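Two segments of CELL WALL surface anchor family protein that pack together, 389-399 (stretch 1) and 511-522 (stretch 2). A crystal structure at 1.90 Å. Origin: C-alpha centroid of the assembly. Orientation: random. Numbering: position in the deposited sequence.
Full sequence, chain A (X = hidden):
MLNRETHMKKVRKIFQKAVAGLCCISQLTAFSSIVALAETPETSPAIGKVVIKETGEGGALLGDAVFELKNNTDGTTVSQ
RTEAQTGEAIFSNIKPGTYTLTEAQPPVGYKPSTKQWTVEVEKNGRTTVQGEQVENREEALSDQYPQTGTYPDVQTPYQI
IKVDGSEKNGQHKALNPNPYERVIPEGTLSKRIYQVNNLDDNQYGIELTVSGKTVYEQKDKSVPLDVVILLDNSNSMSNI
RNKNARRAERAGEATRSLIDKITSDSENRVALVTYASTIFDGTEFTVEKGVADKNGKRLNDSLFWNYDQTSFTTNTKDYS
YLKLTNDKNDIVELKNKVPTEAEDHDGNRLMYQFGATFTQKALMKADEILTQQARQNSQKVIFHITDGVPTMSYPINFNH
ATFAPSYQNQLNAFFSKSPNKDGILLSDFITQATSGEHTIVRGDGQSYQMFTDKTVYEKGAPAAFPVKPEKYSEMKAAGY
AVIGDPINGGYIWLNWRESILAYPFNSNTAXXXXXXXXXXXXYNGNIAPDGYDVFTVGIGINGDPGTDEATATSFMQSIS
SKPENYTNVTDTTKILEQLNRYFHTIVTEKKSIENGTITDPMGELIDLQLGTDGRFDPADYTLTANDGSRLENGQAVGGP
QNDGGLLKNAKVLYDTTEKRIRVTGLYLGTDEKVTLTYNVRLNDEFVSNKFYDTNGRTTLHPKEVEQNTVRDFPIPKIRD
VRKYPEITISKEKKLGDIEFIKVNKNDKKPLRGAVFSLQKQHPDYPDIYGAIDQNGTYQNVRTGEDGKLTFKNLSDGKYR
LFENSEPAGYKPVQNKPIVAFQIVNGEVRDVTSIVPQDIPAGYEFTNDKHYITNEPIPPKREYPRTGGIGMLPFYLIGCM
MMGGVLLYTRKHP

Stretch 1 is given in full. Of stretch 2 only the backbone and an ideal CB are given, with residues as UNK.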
# COMPACT_ATOMS: atom_id res chain seq x y z
N VAL A 389 -22.52 22.97 -35.89
CA VAL A 389 -22.71 24.38 -36.17
C VAL A 389 -23.98 24.92 -35.50
O VAL A 389 -24.88 24.15 -35.22
CB VAL A 389 -22.69 24.63 -37.69
CG1 VAL A 389 -21.36 24.12 -38.33
CG2 VAL A 389 -23.89 23.99 -38.39
N PRO A 390 -24.03 26.24 -35.28
CA PRO A 390 -25.16 26.82 -34.55
C PRO A 390 -26.47 26.68 -35.34
O PRO A 390 -26.49 26.75 -36.56
CB PRO A 390 -24.80 28.32 -34.37
CG PRO A 390 -23.70 28.64 -35.41
CD PRO A 390 -22.99 27.26 -35.62
N THR A 391 -27.58 26.53 -34.63
CA THR A 391 -28.87 26.40 -35.23
C THR A 391 -29.85 27.31 -34.48
O THR A 391 -31.07 27.23 -34.72
CB THR A 391 -29.39 24.93 -35.23
OG1 THR A 391 -29.37 24.43 -33.89
CG2 THR A 391 -28.58 23.96 -36.16
N MET A 392 -29.31 28.17 -33.61
CA MET A 392 -29.99 29.23 -32.92
C MET A 392 -29.04 30.42 -32.75
O MET A 392 -27.82 30.22 -32.67
CB MET A 392 -30.36 28.73 -31.50
CG MET A 392 -31.45 27.67 -31.65
SD MET A 392 -32.00 26.97 -30.05
CE MET A 392 -32.98 28.30 -29.38
N SER A 393 -29.57 31.63 -32.63
CA SER A 393 -28.69 32.78 -32.39
C SER A 393 -29.59 33.89 -31.82
O SER A 393 -30.83 33.81 -31.94
CB SER A 393 -28.05 33.24 -33.73
OG SER A 393 -29.05 33.45 -34.72
N TYR A 394 -29.02 34.92 -31.20
CA TYR A 394 -29.78 36.12 -30.81
C TYR A 394 -29.91 37.06 -32.00
O TYR A 394 -29.01 37.13 -32.80
CB TYR A 394 -29.13 36.86 -29.65
CG TYR A 394 -29.28 36.14 -28.31
CD1 TYR A 394 -30.50 36.02 -27.67
CD2 TYR A 394 -28.15 35.70 -27.64
CE1 TYR A 394 -30.62 35.40 -26.42
CE2 TYR A 394 -28.22 35.13 -26.39
CZ TYR A 394 -29.46 34.98 -25.79
OH TYR A 394 -29.49 34.33 -24.58
N PRO A 395 -31.05 37.74 -32.14
CA PRO A 395 -31.29 38.64 -33.27
C PRO A 395 -30.44 39.93 -33.10
O PRO A 395 -30.28 40.44 -31.98
CB PRO A 395 -32.81 38.96 -33.18
CG PRO A 395 -33.13 38.86 -31.70
CD PRO A 395 -32.20 37.71 -31.21
N ILE A 396 -29.92 40.42 -34.21
CA ILE A 396 -29.35 41.74 -34.30
C ILE A 396 -30.55 42.70 -34.21
O ILE A 396 -31.64 42.44 -34.80
CB ILE A 396 -28.66 41.83 -35.63
CG1 ILE A 396 -27.55 40.76 -35.63
CG2 ILE A 396 -28.18 43.29 -35.96
CD1 ILE A 396 -26.85 40.60 -36.98
N ASN A 397 -30.35 43.78 -33.45
CA ASN A 397 -31.44 44.68 -33.07
C ASN A 397 -31.71 45.73 -34.16
O ASN A 397 -31.46 46.90 -33.95
CB ASN A 397 -31.14 45.29 -31.69
CG ASN A 397 -32.20 46.26 -31.20
OD1 ASN A 397 -33.36 46.01 -31.37
ND2 ASN A 397 -31.79 47.39 -30.66
N PHE A 398 -32.19 45.30 -35.33
CA PHE A 398 -32.61 46.24 -36.39
C PHE A 398 -33.76 47.15 -35.99
O PHE A 398 -34.69 46.71 -35.31
CB PHE A 398 -32.95 45.48 -37.69
CG PHE A 398 -31.73 44.87 -38.38
CD1 PHE A 398 -30.76 45.69 -38.94
CD2 PHE A 398 -31.55 43.51 -38.47
CE1 PHE A 398 -29.64 45.16 -39.57
CE2 PHE A 398 -30.41 42.92 -39.09
CZ PHE A 398 -29.47 43.76 -39.66
N ASN A 399 -33.70 48.39 -36.44
CA ASN A 399 -34.75 49.39 -36.27
C ASN A 399 -35.73 49.37 -37.45
O ASN A 399 -35.32 49.52 -38.61
CB ASN A 399 -34.09 50.77 -36.11
CG ASN A 399 -35.06 51.87 -35.70
OD1 ASN A 399 -36.28 51.72 -35.66
ND2 ASN A 399 -34.49 53.03 -35.42
N UNK A 511 -29.70 41.27 -45.22
CA UNK A 511 -30.62 40.23 -44.79
C UNK A 511 -29.77 39.16 -44.15
O UNK A 511 -28.77 38.77 -44.74
CB UNK A 511 -31.46 39.68 -45.95
N UNK A 512 -30.13 38.77 -42.93
CA UNK A 512 -29.39 37.72 -42.22
C UNK A 512 -30.00 36.37 -42.57
O UNK A 512 -31.23 36.21 -42.46
CB UNK A 512 -29.41 37.95 -40.71
N UNK A 513 -29.17 35.43 -43.01
CA UNK A 513 -29.69 34.20 -43.62
C UNK A 513 -29.12 32.92 -43.00
O UNK A 513 -29.38 31.81 -43.49
CB UNK A 513 -29.39 34.21 -45.12
N UNK A 514 -28.30 33.04 -41.95
CA UNK A 514 -27.88 31.83 -41.25
C UNK A 514 -27.46 32.22 -39.82
O UNK A 514 -27.31 33.42 -39.53
CB UNK A 514 -26.74 31.13 -41.99
N UNK A 515 -27.31 31.24 -38.93
CA UNK A 515 -26.96 31.47 -37.54
C UNK A 515 -25.43 31.62 -37.36
O UNK A 515 -25.01 32.06 -36.30
CB UNK A 515 -27.49 30.32 -36.68
N UNK A 516 -24.63 31.33 -38.38
CA UNK A 516 -23.17 31.45 -38.27
C UNK A 516 -22.74 32.90 -38.27
O UNK A 516 -21.97 33.25 -37.40
CB UNK A 516 -22.48 30.70 -39.41
N UNK A 517 -23.22 33.70 -39.21
CA UNK A 517 -22.85 35.09 -39.33
C UNK A 517 -23.07 35.89 -38.04
O UNK A 517 -22.12 36.57 -37.62
CB UNK A 517 -23.64 35.73 -40.47
N UNK A 518 -24.28 35.87 -37.46
CA UNK A 518 -24.40 36.58 -36.22
C UNK A 518 -23.53 36.06 -35.08
O UNK A 518 -23.07 36.89 -34.27
CB UNK A 518 -25.87 36.55 -35.78
N UNK A 519 -23.35 34.74 -35.00
CA UNK A 519 -22.50 34.19 -33.96
C UNK A 519 -21.06 34.66 -34.14
O UNK A 519 -20.39 35.06 -33.17
CB UNK A 519 -22.57 32.66 -33.97
N UNK A 520 -20.58 34.64 -35.39
CA UNK A 520 -19.25 35.09 -35.71
C UNK A 520 -19.06 36.59 -35.49
O UNK A 520 -18.05 37.03 -34.92
CB UNK A 520 -18.93 34.73 -37.16
N UNK A 521 -20.01 37.42 -35.90
CA UNK A 521 -19.95 38.84 -35.59
C UNK A 521 -19.98 39.11 -34.09
O UNK A 521 -19.28 40.05 -33.63
CB UNK A 521 -21.11 39.57 -36.27
N UNK A 522 -20.80 38.34 -33.36
CA UNK A 522 -20.85 38.40 -31.90
C UNK A 522 -19.41 38.15 -31.35
O UNK A 522 -18.88 38.89 -30.50
CB UNK A 522 -21.84 37.37 -31.35

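At position 511 the CA-to-CB bond turns away from stretch 1 and the ideal CB has none of its atoms nearby, so almost any side chain, polar ones included, would suit it. It is Lys511.

At 512 the bond points toward stretch 1, with the ideal CB 5.2 Å from Ile396 CD1 and 5.3 Å from Phe398 CE2. That leaves room for a medium-sized apolar chain such as leucine, isoleucine or methionine. Ile512 fills it: Ile512 CD1 lies 4.0 Å from Ile396 CD1, and Ile512 CG1 meets the edge of the Phe398 ring, 3.9 Å from Phe398 CE2.

Position 513 is out of reach of stretch 1, so many side chains would suit; it is Thr513. Position 514 precedes the turn that leads into a helix, where a short acceptor such as aspartate, asparagine, serine or threonine would suit. Asn514 caps the turn: its OD1 accepts from the amide N of 517 at 2.8 Å and, weakly, from that of 516 at 2.9 Å.

Position 515 faces a distinctly polar surface, its ideal CB 3.7 Å from Pro390 O and 4.0 Å from both Ser393 OG and Met392 O. A side chain able to hydrogen-bond the serine would fit, whether histidine, asparagine or glutamine. His515, in the m rotamer, has more area covered by stretch 1 than any other residue of its stretch. Its ND1 and Ser393 OG share a 2.8 Å hydrogen bond near the ring plane, in which either may donate, while Met392 CA and Thr391 O lie over one face.

At 516 the backbone is helical and compatible with many residues; the ideal CB would sit 4.7 Å from Pro390 CG, leaving space for alanine or serine. The residue is Gly516, whose CA packs 4.0 Å from Pro390 CG.

Position 517 points away, so many side chains would do; Asp517 pairs with 520.

The ideal CB of 518 is 4.3 Å from Ile396 CD1 and 4.5 Å from Ser393 CB, so alanine, valine or proline fits. With phi at -63°, Pro518 is accommodated, and its CG lies 3.8 Å from Ser393 OG.

At 519 the CA-to-CB bond points toward stretch 1, the ideal CB 4.4 Å from Pro390 CG, suiting valine, serine or threonine. Thr519 OG1 donates to His515 O at 2.7 Å and accepts from a water that also donates to Met392 O.

Position 520 is out of reach, so many side chains would suit; Arg520 NH2 forms a salt bridge with Asp517 OD1, 2.9 Å away. At 521 the bond points toward stretch 1 but across a gap, calling for a long or aromatic chain; Trp521 CE3 lies 3.9 Å from Ile396 CD1, which sits at the ring edge. Position 522, out of reach, would suit many; it is Tyr522.

Stretch 2 511-522: KITNHGDPTRWY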
# COMPACT_ATOMS: atom_id res chain seq x y z
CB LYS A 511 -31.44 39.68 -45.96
CG LYS A 511 -32.51 38.65 -45.48
CD LYS A 511 -33.30 38.01 -46.65
CE LYS A 511 -34.09 38.98 -47.54
NZ LYS A 511 -34.79 38.18 -48.61
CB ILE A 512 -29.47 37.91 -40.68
CG1 ILE A 512 -29.18 39.42 -40.33
CG2 ILE A 512 -28.59 36.80 -39.93
CD1 ILE A 512 -27.79 40.03 -40.78
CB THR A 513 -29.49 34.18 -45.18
OG1 THR A 513 -28.10 34.11 -45.53
CG2 THR A 513 -30.13 35.41 -45.88
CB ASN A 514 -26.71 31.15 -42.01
CG ASN A 514 -25.47 32.04 -42.09
OD1 ASN A 514 -24.76 32.24 -41.10
ND2 ASN A 514 -25.20 32.56 -43.25
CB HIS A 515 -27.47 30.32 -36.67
CG HIS A 515 -28.96 30.25 -36.70
ND1 HIS A 515 -29.80 31.17 -36.11
CD2 HIS A 515 -29.76 29.42 -37.42
CE1 HIS A 515 -31.06 30.90 -36.43
NE2 HIS A 515 -31.06 29.84 -37.22
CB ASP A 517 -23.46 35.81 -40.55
CG ASP A 517 -22.93 35.29 -41.87
OD1 ASP A 517 -21.76 34.86 -41.87
OD2 ASP A 517 -23.66 35.30 -42.90
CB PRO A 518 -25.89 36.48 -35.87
CG PRO A 518 -26.36 35.29 -36.65
CD PRO A 518 -25.59 35.39 -37.93
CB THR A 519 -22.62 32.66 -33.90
OG1 THR A 519 -24.02 32.31 -33.79
CG2 THR A 519 -21.76 32.14 -32.72
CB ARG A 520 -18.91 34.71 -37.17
CG ARG A 520 -17.63 35.28 -37.64
CD ARG A 520 -17.25 34.71 -39.04
NE ARG A 520 -18.30 35.05 -39.99
CZ ARG A 520 -18.33 36.19 -40.70
NH1 ARG A 520 -17.40 37.13 -40.56
NH2 ARG A 520 -19.32 36.38 -41.55
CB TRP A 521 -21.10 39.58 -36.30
CG TRP A 521 -20.99 39.51 -37.77
CD1 TRP A 521 -19.85 39.47 -38.51
CD2 TRP A 521 -22.08 39.59 -38.70
NE1 TRP A 521 -20.17 39.47 -39.85
CE2 TRP A 521 -21.53 39.51 -39.99
CE3 TRP A 521 -23.46 39.65 -38.56
CZ2 TRP A 521 -22.32 39.54 -41.14
CZ3 TRP A 521 -24.25 39.67 -39.70
CH2 TRP A 521 -23.69 39.61 -40.96
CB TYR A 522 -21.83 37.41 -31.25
CG TYR A 522 -21.39 37.23 -29.78
CD1 TYR A 522 -21.60 38.22 -28.81
CD2 TYR A 522 -20.67 36.11 -29.41
CE1 TYR A 522 -21.12 38.03 -27.50
CE2 TYR A 522 -20.17 35.90 -28.11
CZ TYR A 522 -20.45 36.88 -27.19
OH TYR A 522 -19.96 36.73 -25.91
O HOH W 1 -25.38 30.76 -31.94
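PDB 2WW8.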